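Local coordinates for protein 336aa long hypothetical dTDP-glucose 4,6-dehydratase (Pyrococcus horikoshii, PDB 2HUN) that binds NAD(+) and probably acts as a dTDP-glucose 4,6-dehydratase, turning the sugar nucleotide into its 4-keto-6-deoxy form, at residues R121-S126 / E228-K233; Y131-K136 / H277-S282; G202-I207 / L267-E272; Y185-K190 / E315-P320. One frame throughout, in Å; residues are numbered along the deposited sequence.

Contact 1 of 4, residues R121-S126 / E228-K233; sequences RFVHVS and ELVLLK. With NAD (nicotinamide-adenine-dinucleotide), chain C.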
# COMPACT_ATOMS: atom_id res chain seq x y z
N ARG A 121 -8.55 -10.92 17.41
CA ARG A 121 -9.26 -9.82 16.77
C ARG A 121 -8.26 -8.69 16.57
O ARG A 121 -7.71 -8.16 17.54
CB ARG A 121 -10.43 -9.36 17.64
CG ARG A 121 -11.16 -8.12 17.14
CD ARG A 121 -11.69 -8.29 15.72
NE ARG A 121 -12.38 -7.08 15.26
CZ ARG A 121 -12.53 -6.74 13.99
NH1 ARG A 121 -12.04 -7.51 13.03
NH2 ARG A 121 -13.18 -5.62 13.68
N PHE A 122 -8.03 -8.30 15.32
CA PHE A 122 -7.06 -7.27 14.98
C PHE A 122 -7.64 -6.00 14.36
O PHE A 122 -8.39 -6.07 13.39
CB PHE A 122 -6.02 -7.88 14.04
CG PHE A 122 -4.99 -6.92 13.53
CD1 PHE A 122 -4.15 -6.23 14.40
CD2 PHE A 122 -4.82 -6.75 12.16
CE1 PHE A 122 -3.14 -5.39 13.90
CE2 PHE A 122 -3.83 -5.92 11.66
CZ PHE A 122 -2.99 -5.24 12.53
N VAL A 123 -7.29 -4.85 14.92
CA VAL A 123 -7.74 -3.57 14.39
C VAL A 123 -6.50 -2.76 14.01
O VAL A 123 -5.67 -2.45 14.87
CB VAL A 123 -8.56 -2.76 15.42
CG1 VAL A 123 -8.79 -1.35 14.89
CG2 VAL A 123 -9.90 -3.45 15.68
N HIS A 124 -6.38 -2.45 12.73
CA HIS A 124 -5.26 -1.68 12.18
C HIS A 124 -5.71 -0.22 12.08
O HIS A 124 -6.65 0.09 11.34
CB HIS A 124 -4.91 -2.22 10.79
CG HIS A 124 -3.76 -1.52 10.12
ND1 HIS A 124 -2.46 -1.65 10.54
CD2 HIS A 124 -3.73 -0.72 9.03
CE1 HIS A 124 -1.67 -0.97 9.73
NE2 HIS A 124 -2.41 -0.39 8.81
N VAL A 125 -5.03 0.66 12.82
CA VAL A 125 -5.36 2.09 12.81
C VAL A 125 -4.57 2.82 11.71
O VAL A 125 -3.33 2.75 11.64
CB VAL A 125 -5.06 2.74 14.19
CG1 VAL A 125 -5.50 4.21 14.18
CG2 VAL A 125 -5.81 1.99 15.28
N SER A 126 -5.28 3.54 10.85
CA SER A 126 -4.64 4.25 9.75
C SER A 126 -5.12 5.70 9.66
O SER A 126 -5.84 6.18 10.55
CB SER A 126 -4.90 3.49 8.44
OG SER A 126 -4.07 3.95 7.39
N GLU A 228 -13.26 1.15 19.57
CA GLU A 228 -13.87 0.15 20.44
C GLU A 228 -14.98 -0.57 19.69
O GLU A 228 -15.05 -1.80 19.68
CB GLU A 228 -14.45 0.81 21.70
CG GLU A 228 -15.32 -0.13 22.54
CD GLU A 228 -15.89 0.52 23.79
OE1 GLU A 228 -16.40 1.66 23.71
OE2 GLU A 228 -15.84 -0.11 24.87
N LEU A 229 -15.84 0.22 19.05
CA LEU A 229 -16.96 -0.30 18.29
C LEU A 229 -16.49 -1.22 17.17
O LEU A 229 -17.04 -2.30 16.97
CB LEU A 229 -17.78 0.86 17.72
CG LEU A 229 -19.26 0.64 17.48
CD1 LEU A 229 -19.91 0.06 18.73
CD2 LEU A 229 -19.91 1.97 17.12
N VAL A 230 -15.47 -0.78 16.43
CA VAL A 230 -14.92 -1.56 15.33
C VAL A 230 -14.31 -2.85 15.89
O VAL A 230 -14.46 -3.91 15.29
CB VAL A 230 -13.82 -0.76 14.57
CG1 VAL A 230 -13.08 -1.68 13.60
CG2 VAL A 230 -14.45 0.39 13.80
N LEU A 231 -13.65 -2.76 17.04
CA LEU A 231 -13.04 -3.92 17.68
C LEU A 231 -14.08 -5.00 18.00
O LEU A 231 -13.92 -6.16 17.64
CB LEU A 231 -12.34 -3.51 18.97
CG LEU A 231 -11.77 -4.64 19.84
CD1 LEU A 231 -10.57 -5.27 19.16
CD2 LEU A 231 -11.38 -4.09 21.22
N LEU A 232 -15.15 -4.59 18.67
CA LEU A 232 -16.20 -5.53 19.08
C LEU A 232 -17.25 -5.88 18.02
O LEU A 232 -17.82 -6.96 18.07
CB LEU A 232 -16.93 -4.98 20.32
CG LEU A 232 -16.13 -4.65 21.58
CD1 LEU A 232 -17.04 -3.94 22.57
CD2 LEU A 232 -15.53 -5.91 22.18
N LYS A 233 -17.51 -4.99 17.07
CA LYS A 233 -18.53 -5.27 16.07
C LYS A 233 -18.12 -5.16 14.60
O LYS A 233 -18.90 -5.54 13.72
CB LYS A 233 -19.74 -4.38 16.32
CG LYS A 233 -20.31 -4.49 17.72
CD LYS A 233 -21.35 -3.41 17.93
CE LYS A 233 -21.77 -3.25 19.37
NZ LYS A 233 -22.70 -2.09 19.51
PA NAD C . 2.12 9.49 18.39
O1A NAD C . 3.26 9.94 17.57
O2A NAD C . 1.63 10.36 19.50
O5B NAD C . 2.52 8.08 19.03
C5B NAD C . 2.96 6.96 18.26
C4B NAD C . 3.35 5.91 19.31
O4B NAD C . 3.77 4.69 18.67
C3B NAD C . 4.54 6.40 20.19
O3B NAD C . 4.27 6.15 21.58
C2B NAD C . 5.74 5.64 19.60
O2B NAD C . 6.84 5.41 20.47
C1B NAD C . 5.08 4.34 19.11
N9A NAD C . 5.79 3.69 17.99
C8A NAD C . 6.16 4.21 16.81
N7A NAD C . 6.78 3.28 16.09
C5A NAD C . 6.82 2.16 16.79
C6A NAD C . 7.34 0.85 16.57
N6A NAD C . 7.97 0.49 15.46
N1A NAD C . 7.17 -0.10 17.61
C2A NAD C . 6.52 0.26 18.80
N3A NAD C . 6.03 1.49 19.01
C4A NAD C . 6.18 2.41 18.02
O3 NAD C . 0.91 9.44 17.36
PN NAD C . -0.64 9.14 17.42
O1N NAD C . -1.23 10.41 16.91
O2N NAD C . -1.08 8.75 18.78
O5D NAD C . -0.89 8.03 16.27
C5D NAD C . -1.49 6.75 16.50
C4D NAD C . -1.96 6.17 15.14
O4D NAD C . -3.10 6.90 14.64
C3D NAD C . -0.87 6.21 14.06
O3D NAD C . -0.88 4.95 13.35
C2D NAD C . -1.30 7.40 13.16
O2D NAD C . -0.85 7.18 11.82
C1D NAD C . -2.81 7.37 13.31
N1N NAD C . -3.49 8.67 13.12
C2N NAD C . -3.32 9.77 14.02
C3N NAD C . -4.01 10.97 13.77
C7N NAD C . -3.88 12.19 14.71
O7N NAD C . -4.64 13.16 14.53
N7N NAD C . -2.98 12.18 15.68
C4N NAD C . -4.85 11.09 12.63
C5N NAD C . -5.00 9.99 11.75
C6N NAD C . -4.33 8.78 11.98
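Arg121 presents the edge of its guanidinium to two successive carbonyls in the last turn of helix 220-233. NH2 donates to Val230 O at 2.7 Å, with an N-H...O angle of 164°, and this acceptor lies in the guanidinium plane. NE donates to Leu231 O at 3.0 Å, the bond less straight and its acceptor tilted somewhat from that plane. Together the two bonds grip the planar group at two of its nitrogens and fix its rotation. The carbonyl end of the helix would probably favour the positive charge placed there.

CG stands anti to the backbone N and the chain then bends at chi2 (56°), a kink that turns CD back beside Leu231 O. The aliphatic part of the arginine slides past the leucine in the opposite direction, with Arg121 CG 3.5 Å from Leu231 CD1. Val123, two residues further along the strand, lies across Leu231 at about a right angle: its CG2 is 3.8 Å from Leu231 CA and 4.2 Å from Val230 CG1. All four residues are buried. Where the strand runs on past this packing, Ser126 O comes 3.3 Å from NAD C6N.

The helix runs roughly antiparallel to the strand, the short axes 8.5 Å apart at closest approach. Arg121 NH2 has a second acceptor in Ser174 OG on strand 172-182, and backbone bonds join Arg121 and Val123 to Val79 on the other neighbouring strand. Phe122, directed away from helix 220-233, packs on helices 96-116 and 150-168, so strand 121-127, in the parallel part of the Rossmann sheet, has helices on both sides.

Contact 2 of 4, residues Y131-K136 / H277-S282; sequences YGDILK and HDLRYS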
# COMPACT_ATOMS: atom_id res chain seq x y z
N TYR A 131 -5.66 8.72 1.30
CA TYR A 131 -6.42 9.11 0.11
C TYR A 131 -5.91 10.34 -0.63
O TYR A 131 -6.34 10.61 -1.75
CB TYR A 131 -7.86 9.44 0.49
CG TYR A 131 -8.64 8.32 1.13
CD1 TYR A 131 -9.18 7.29 0.36
CD2 TYR A 131 -8.88 8.30 2.51
CE1 TYR A 131 -9.95 6.27 0.94
CE2 TYR A 131 -9.63 7.30 3.10
CZ TYR A 131 -10.17 6.29 2.31
OH TYR A 131 -10.93 5.30 2.89
N GLY A 132 -5.02 11.10 -0.01
CA GLY A 132 -4.55 12.31 -0.66
C GLY A 132 -5.62 13.39 -0.54
O GLY A 132 -6.66 13.16 0.08
N ASP A 133 -5.39 14.55 -1.14
CA ASP A 133 -6.37 15.63 -1.02
C ASP A 133 -7.56 15.56 -1.96
O ASP A 133 -7.58 14.77 -2.90
CB ASP A 133 -5.66 16.98 -1.20
CG ASP A 133 -5.11 17.16 -2.59
OD1 ASP A 133 -4.27 16.34 -3.01
OD2 ASP A 133 -5.52 18.12 -3.28
N ILE A 134 -8.56 16.39 -1.69
CA ILE A 134 -9.77 16.43 -2.50
C ILE A 134 -10.43 17.80 -2.32
O ILE A 134 -10.80 18.19 -1.20
CB ILE A 134 -10.75 15.30 -2.09
CG1 ILE A 134 -12.10 15.48 -2.80
CG2 ILE A 134 -10.92 15.28 -0.59
CD1 ILE A 134 -13.00 14.27 -2.68
N LEU A 135 -10.56 18.54 -3.41
CA LEU A 135 -11.16 19.87 -3.38
C LEU A 135 -12.63 19.88 -3.00
O LEU A 135 -13.08 20.74 -2.25
CB LEU A 135 -10.96 20.56 -4.72
CG LEU A 135 -9.58 21.20 -4.96
CD1 LEU A 135 -8.46 20.23 -4.61
CD2 LEU A 135 -9.49 21.64 -6.42
N LYS A 136 -13.39 18.92 -3.52
CA LYS A 136 -14.81 18.87 -3.21
C LYS A 136 -15.30 17.43 -3.02
O LYS A 136 -14.92 16.54 -3.77
CB LYS A 136 -15.61 19.56 -4.32
CG LYS A 136 -17.07 19.80 -3.99
CD LYS A 136 -17.81 20.39 -5.19
CE LYS A 136 -19.31 20.48 -4.92
NZ LYS A 136 -20.06 20.86 -6.15
N HIS A 277 0.31 24.59 3.08
CA HIS A 277 -0.83 24.36 3.97
C HIS A 277 -2.15 24.64 3.26
O HIS A 277 -3.05 25.32 3.76
CB HIS A 277 -0.69 25.25 5.22
CG HIS A 277 -0.01 24.47 6.32
ND1 HIS A 277 1.28 24.06 6.25
CD2 HIS A 277 -0.51 24.13 7.59
CE1 HIS A 277 1.56 23.49 7.44
NE2 HIS A 277 0.50 23.53 8.26
N ASP A 278 -2.26 24.08 2.04
CA ASP A 278 -3.31 24.49 1.10
C ASP A 278 -4.25 23.33 0.73
O ASP A 278 -5.07 23.43 -0.18
CB ASP A 278 -2.63 25.04 -0.16
CG ASP A 278 -1.44 24.17 -0.51
OD1 ASP A 278 -0.67 23.86 0.40
OD2 ASP A 278 -1.29 23.81 -1.67
N LEU A 279 -4.08 22.17 1.39
CA LEU A 279 -4.82 20.99 0.93
C LEU A 279 -5.98 20.60 1.86
O LEU A 279 -5.93 20.76 3.07
CB LEU A 279 -3.84 19.83 0.79
CG LEU A 279 -2.70 20.15 -0.17
CD1 LEU A 279 -1.91 18.90 -0.57
CD2 LEU A 279 -3.17 20.81 -1.47
N ARG A 280 -7.06 20.11 1.23
CA ARG A 280 -8.21 19.63 1.98
C ARG A 280 -8.27 18.09 1.99
O ARG A 280 -8.05 17.43 0.98
CB ARG A 280 -9.47 20.18 1.31
CG ARG A 280 -10.78 19.62 1.89
CD ARG A 280 -12.02 20.34 1.35
NE ARG A 280 -13.26 19.80 1.94
CZ ARG A 280 -13.83 18.75 1.31
NH1 ARG A 280 -13.28 18.22 0.23
NH2 ARG A 280 -14.96 18.22 1.80
N TYR A 281 -8.55 17.55 3.16
CA TYR A 281 -8.67 16.12 3.35
C TYR A 281 -10.08 15.92 3.87
O TYR A 281 -10.52 16.66 4.75
CB TYR A 281 -7.66 15.64 4.38
CG TYR A 281 -6.24 15.74 3.88
CD1 TYR A 281 -5.65 14.69 3.18
CD2 TYR A 281 -5.49 16.90 4.08
CE1 TYR A 281 -4.35 14.78 2.70
CE2 TYR A 281 -4.19 17.01 3.60
CZ TYR A 281 -3.62 15.95 2.91
OH TYR A 281 -2.33 16.04 2.45
N SER A 282 -10.80 14.95 3.33
CA SER A 282 -12.17 14.72 3.76
C SER A 282 -12.59 13.26 3.63
O SER A 282 -12.45 12.66 2.57
CB SER A 282 -13.11 15.62 2.95
OG SER A 282 -14.44 15.54 3.44
O HOH W 1 -8.53 12.69 2.32
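Ile134 O sits at the edge of the Arg280 guanidinium, close to its plane, while Ser282 CB lies over one face, 3.3 Å above the plane and offset toward the rim. The Tyr281 ring meets the Gly132 carbonyl obliquely, Tyr281 CD1 being 3.6 Å from Gly132 O. Two loops of no regular secondary structure join here, one between strand 121-127 and helix 150-168, the other between strand 268-271 and helix 286-292; their touching parts run 78° apart end to end. Arg280 and Ile134 are paired reciprocally: Ile134 N donates to Arg280 O at 2.9 Å, and Arg280 NH1 donates to Ile134 O at 2.9 Å, the donor standing above the carbonyl plane. CG of Arg280 is anti to the backbone N (chi1 173°) and the chain runs extended to NE, passing alongside Ile134 O. NH1 also bonds Gly137 O, and NH2 forms a salt bridge with Glu247, which is hydrogen-bonded to Ser282 OG as well. An alanine in place of Arg280 would probably leave Ile134 O and Gly137 O without this donor and Glu247 without its charged mate. Asp133 CB rests 3.9 Å from Leu279 CB. A water donates to Gly132 O at 3.0 Å and accepts a weak bond from Ser282 N at 3.4 Å.

Contact 3 of 4, residues G202-I207 / L267-E272; sequences GLKIPI and LIELVE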
# COMPACT_ATOMS: atom_id res chain seq x y z
N GLY A 202 -1.45 35.01 27.11
CA GLY A 202 -1.56 36.29 26.44
C GLY A 202 -0.64 36.46 25.24
O GLY A 202 -0.33 37.58 24.86
N LEU A 203 -0.21 35.35 24.64
CA LEU A 203 0.67 35.41 23.47
C LEU A 203 -0.15 35.48 22.18
O LEU A 203 -1.26 34.94 22.10
CB LEU A 203 1.60 34.19 23.43
CG LEU A 203 2.53 34.00 24.63
CD1 LEU A 203 3.37 32.73 24.45
CD2 LEU A 203 3.44 35.21 24.77
N LYS A 204 0.41 36.14 21.18
CA LYS A 204 -0.24 36.29 19.88
C LYS A 204 -0.35 34.95 19.16
O LYS A 204 0.62 34.19 19.09
CB LYS A 204 0.54 37.27 19.00
CG LYS A 204 0.59 38.70 19.52
CD LYS A 204 -0.79 39.34 19.54
CE LYS A 204 -0.73 40.79 20.01
NZ LYS A 204 -2.08 41.42 20.05
N ILE A 205 -1.53 34.66 18.64
CA ILE A 205 -1.77 33.42 17.91
C ILE A 205 -1.63 33.75 16.42
O ILE A 205 -2.47 34.44 15.86
CB ILE A 205 -3.19 32.89 18.20
CG1 ILE A 205 -3.30 32.50 19.67
CG2 ILE A 205 -3.51 31.71 17.28
CD1 ILE A 205 -4.73 32.35 20.16
N PRO A 206 -0.57 33.26 15.77
CA PRO A 206 -0.43 33.58 14.35
C PRO A 206 -1.38 32.79 13.48
O PRO A 206 -1.75 31.67 13.81
CB PRO A 206 1.01 33.25 14.03
CG PRO A 206 1.55 32.51 15.24
CD PRO A 206 0.43 32.27 16.19
N ILE A 207 -1.75 33.37 12.36
CA ILE A 207 -2.62 32.74 11.37
C ILE A 207 -2.18 33.12 9.96
O ILE A 207 -2.35 34.23 9.50
CB ILE A 207 -4.05 33.22 11.59
CG1 ILE A 207 -4.76 33.40 10.25
CG2 ILE A 207 -4.03 34.58 12.31
CD1 ILE A 207 -6.26 33.17 10.35
N LEU A 267 -5.93 38.58 20.13
CA LEU A 267 -4.72 37.77 20.04
C LEU A 267 -4.43 37.26 18.64
O LEU A 267 -3.31 36.83 18.35
CB LEU A 267 -4.82 36.58 20.99
CG LEU A 267 -4.72 36.89 22.49
CD1 LEU A 267 -5.04 35.64 23.29
CD2 LEU A 267 -3.33 37.40 22.80
N ILE A 268 -5.43 37.31 17.76
CA ILE A 268 -5.24 36.84 16.40
C ILE A 268 -4.37 37.81 15.60
O ILE A 268 -4.70 38.99 15.46
CB ILE A 268 -6.58 36.66 15.65
CG1 ILE A 268 -7.44 35.61 16.37
CG2 ILE A 268 -6.33 36.19 14.23
CD1 ILE A 268 -8.77 35.34 15.69
N GLU A 269 -3.25 37.29 15.09
CA GLU A 269 -2.32 38.09 14.31
C GLU A 269 -2.15 37.45 12.93
O GLU A 269 -1.38 36.50 12.75
CB GLU A 269 -0.96 38.15 15.02
CG GLU A 269 0.11 38.91 14.26
CD GLU A 269 0.18 40.39 14.62
OE1 GLU A 269 -0.41 40.78 15.65
OE2 GLU A 269 0.85 41.15 13.88
N LEU A 270 -2.88 37.99 11.97
CA LEU A 270 -2.72 37.40 10.64
C LEU A 270 -1.45 37.92 9.96
O LEU A 270 -1.26 39.12 9.76
CB LEU A 270 -3.94 37.78 9.80
CG LEU A 270 -5.22 37.94 10.63
CD1 LEU A 270 -6.38 38.54 9.82
CD2 LEU A 270 -5.74 36.61 11.20
N VAL A 271 -0.54 36.98 9.65
CA VAL A 271 0.71 37.34 8.97
C VAL A 271 0.68 36.92 7.49
O VAL A 271 -0.33 36.51 6.95
CB VAL A 271 1.86 36.63 9.68
CG1 VAL A 271 2.07 37.23 11.07
CG2 VAL A 271 1.57 35.15 9.81
N GLU A 272 1.85 37.09 6.83
CA GLU A 272 1.94 36.66 5.44
C GLU A 272 1.86 35.13 5.31
O GLU A 272 2.15 34.39 6.24
CB GLU A 272 3.25 37.18 4.84
CG GLU A 272 4.48 36.66 5.57
CD GLU A 272 5.73 37.12 4.85
OE1 GLU A 272 6.18 36.42 3.96
OE2 GLU A 272 6.23 38.19 5.19
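Leu267 pushes its CD2 methyl into a hollow lined by backbone carbonyls, 3.3 Å from Leu203 O and 3.6 Å from Gly202 O. The hollow is formed where helix 191-200 ends in a Schellman motif with Gly202, at positive phi, as its C-prime residue. The leucine also touches Ala199 of that helix, so it fills the corner between the helix end and the start of the strand.

Beyond it the two strands run parallel in register. Ile205 N donates to Leu267 O at 2.8 Å, Glu269 N returns a bond to Ile205 O at 3.1 Å, and Ile207 N donates to Glu269 O at 3.2 Å. The last bond, from Val271 N to Ile207 O, is longer and more bent.

Side chains alternate between the faces. Ile205, Ile207, Ile268 and Leu270 share one, and Ile207 lies side by side with Leu270, pointing the same way; their closest methyl approach is doubtful in the model. Ile207 also packs against Ile268, though the exact place of its CG2 is doubtful. An alanine here would probably open a gap beside Leu270 and Ile268 and leave Leu251 of helix 250-260 without its mate. Pro206 and Glu269 take the opposite face, where Trp332 touches both; Lys204 CD passes 4.2 Å from Glu269 OE1.

Helix 250-260 receives the isoleucines through Leu251, Val254 and Leu258. A small two-stranded parallel sheet backed by helices, apart from the nucleotide-binding sheet, is consistent with the C-terminal substrate domain of extended short-chain dehydrogenases.

Contact 4 of 4, residues Y185-K190 / E315-P320; sequences YQFPEK and EWWWKP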
# COMPACT_ATOMS: atom_id res chain seq x y z
N TYR A 185 -3.54 14.95 26.23
CA TYR A 185 -2.29 14.30 25.87
C TYR A 185 -1.71 14.53 24.47
O TYR A 185 -0.82 13.80 24.04
CB TYR A 185 -2.42 12.79 26.11
CG TYR A 185 -2.78 12.45 27.54
CD1 TYR A 185 -1.82 12.53 28.56
CD2 TYR A 185 -4.07 12.05 27.88
CE1 TYR A 185 -2.15 12.23 29.89
CE2 TYR A 185 -4.41 11.75 29.20
CZ TYR A 185 -3.45 11.84 30.20
OH TYR A 185 -3.79 11.52 31.50
N GLN A 186 -2.21 15.54 23.75
CA GLN A 186 -1.65 15.84 22.44
C GLN A 186 -0.46 16.78 22.67
O GLN A 186 -0.57 17.72 23.45
CB GLN A 186 -2.69 16.53 21.55
CG GLN A 186 -2.17 16.86 20.15
CD GLN A 186 -3.29 17.30 19.21
OE1 GLN A 186 -4.08 18.18 19.53
NE2 GLN A 186 -3.35 16.68 18.03
N PHE A 187 0.67 16.54 21.99
CA PHE A 187 1.84 17.39 22.17
C PHE A 187 1.54 18.86 21.86
O PHE A 187 0.84 19.17 20.90
CB PHE A 187 3.01 16.87 21.34
CG PHE A 187 3.86 15.86 22.08
CD1 PHE A 187 3.26 14.86 22.84
CD2 PHE A 187 5.24 15.92 22.02
CE1 PHE A 187 4.04 13.92 23.53
CE2 PHE A 187 6.03 14.99 22.71
CZ PHE A 187 5.43 13.99 23.46
N PRO A 188 2.09 19.79 22.67
CA PRO A 188 1.96 21.25 22.62
C PRO A 188 2.12 22.01 21.31
O PRO A 188 1.51 23.08 21.16
CB PRO A 188 2.96 21.71 23.68
CG PRO A 188 4.00 20.65 23.63
CD PRO A 188 3.16 19.41 23.61
N GLU A 189 2.90 21.51 20.37
CA GLU A 189 3.04 22.24 19.12
C GLU A 189 1.92 22.01 18.11
O GLU A 189 1.89 22.67 17.07
CB GLU A 189 4.40 21.96 18.47
CG GLU A 189 4.59 20.55 17.97
CD GLU A 189 4.96 19.59 19.07
OE1 GLU A 189 5.59 20.03 20.06
OE2 GLU A 189 4.64 18.39 18.94
N LYS A 190 1.02 21.08 18.40
CA LYS A 190 -0.10 20.83 17.49
C LYS A 190 -1.04 22.03 17.62
O LYS A 190 -1.17 22.59 18.70
CB LYS A 190 -0.84 19.54 17.85
CG LYS A 190 -0.05 18.25 17.60
CD LYS A 190 0.21 18.03 16.11
CE LYS A 190 0.92 16.71 15.86
NZ LYS A 190 1.13 16.46 14.40
N GLU A 315 -0.99 21.59 33.49
CA GLU A 315 0.21 22.30 33.09
C GLU A 315 1.42 21.42 33.38
O GLU A 315 2.45 21.53 32.72
CB GLU A 315 0.31 23.64 33.84
CG GLU A 315 1.56 24.44 33.50
CD GLU A 315 1.47 25.89 33.94
OE1 GLU A 315 0.36 26.36 34.28
OE2 GLU A 315 2.52 26.57 33.93
N TRP A 316 1.29 20.54 34.36
CA TRP A 316 2.39 19.64 34.73
C TRP A 316 2.80 18.76 33.55
O TRP A 316 3.98 18.43 33.39
CB TRP A 316 1.98 18.74 35.90
CG TRP A 316 0.98 17.68 35.53
CD1 TRP A 316 -0.38 17.80 35.52
CD2 TRP A 316 1.27 16.35 35.10
NE1 TRP A 316 -0.96 16.61 35.11
CE2 TRP A 316 0.04 15.71 34.84
CE3 TRP A 316 2.46 15.63 34.90
CZ2 TRP A 316 -0.04 14.38 34.40
CZ3 TRP A 316 2.38 14.31 34.45
CH2 TRP A 316 1.14 13.70 34.21
N TRP A 317 1.82 18.39 32.72
CA TRP A 317 2.06 17.53 31.57
C TRP A 317 2.70 18.21 30.35
O TRP A 317 3.74 17.75 29.87
CB TRP A 317 0.75 16.84 31.15
CG TRP A 317 0.94 15.81 30.06
CD1 TRP A 317 1.29 14.50 30.21
CD2 TRP A 317 0.87 16.04 28.65
NE1 TRP A 317 1.44 13.89 28.98
CE2 TRP A 317 1.19 14.82 28.00
CE3 TRP A 317 0.57 17.17 27.86
CZ2 TRP A 317 1.22 14.70 26.61
CZ3 TRP A 317 0.60 17.04 26.48
CH2 TRP A 317 0.92 15.81 25.86
N TRP A 318 2.11 19.30 29.87
CA TRP A 318 2.62 19.98 28.68
C TRP A 318 3.82 20.90 28.87
O TRP A 318 4.62 21.11 27.96
CB TRP A 318 1.51 20.78 27.99
CG TRP A 318 0.78 21.79 28.85
CD1 TRP A 318 -0.42 21.61 29.48
CD2 TRP A 318 1.15 23.17 29.07
NE1 TRP A 318 -0.84 22.78 30.06
CE2 TRP A 318 0.10 23.75 29.83
CE3 TRP A 318 2.24 23.95 28.69
CZ2 TRP A 318 0.14 25.10 30.22
CZ3 TRP A 318 2.27 25.29 29.08
CH2 TRP A 318 1.22 25.84 29.83
N LYS A 319 3.92 21.46 30.07
CA LYS A 319 4.98 22.38 30.42
C LYS A 319 6.39 21.85 30.08
O LYS A 319 7.18 22.54 29.45
CB LYS A 319 4.86 22.69 31.91
CG LYS A 319 5.79 23.77 32.38
CD LYS A 319 5.70 24.97 31.47
CE LYS A 319 6.57 26.07 32.03
NZ LYS A 319 7.13 26.90 30.92
N PRO A 320 6.73 20.63 30.51
CA PRO A 320 8.05 20.06 30.21
C PRO A 320 8.27 19.89 28.70
O PRO A 320 9.40 19.83 28.23
CB PRO A 320 8.02 18.70 30.91
CG PRO A 320 7.03 18.90 32.01
CD PRO A 320 5.95 19.72 31.37
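Trp317 lays one face of its indole over Tyr185, whose backbone and ring share that face. Tyr185 CA stands 3.8 Å from the centroid of the six-membered ring and 24° off its normal, a CH-pi contact. The phenol ring meets the five-membered ring edge-to-face, centroids 5.2 Å apart and planes at 90°, in a T-shaped pair. Its leading atom is CD1, with Tyr185 CD1 3.6 Å from Trp317 NE1.

CG of Trp317 is anti to the backbone N (chi1 -174°), directed from helix 315-318 toward the loop; the ring lies beyond it. Its far rim meets the loop backbone: Gln186 O lies near the indole plane, 3.3 Å from Trp317 CZ3. Phe187 approaches that same rim, CD1 being 3.9 Å from Trp317 CH2. Trp317 NE1 is bonded to Asn46 OD1, and the backbone oxygen of Gln186 to the hydroxyl of Tyr311. Pro188, the second residue of a type I turn, points toward Trp318, whose NE1 bonds Tyr311 O.

Trp310 adds a further edge-to-face partner for Trp317 and also meets the Tyr185 ring. Gln186, between Tyr185 and Phe187 in sequence, points away from the helix and touches Phe14 of the NAD site; its side chain is about 5 Å from the cofactor. Tyr185, Phe187 and Trp317 thus form an aromatic cluster joining the C-terminal helical region to the loop after strand 172-182, close to the NAD pocket.

In the fold
Contact 1 lies in the nucleotide-binding sheet and includes two residues of the NAD pocket; contact 4, about 28 Å away between centres and on the other side of the chain's centre, approaches the cofactor through Gln186. Contact 2 is further out, the Tyr281 side chain about 10 Å from NAD and about 9 Å from that of Tyr151, an NAD-binding residue. Contact 3 is peripheral, its centre about 27 Å from that of the chain and about 40 Å from that of contact 1, away from the annotated sites. In sequence its segments fall between those of contact 2 and also between those of contact 4; contact 1 interleaves with all three others, and contacts 2 and 4 with each other.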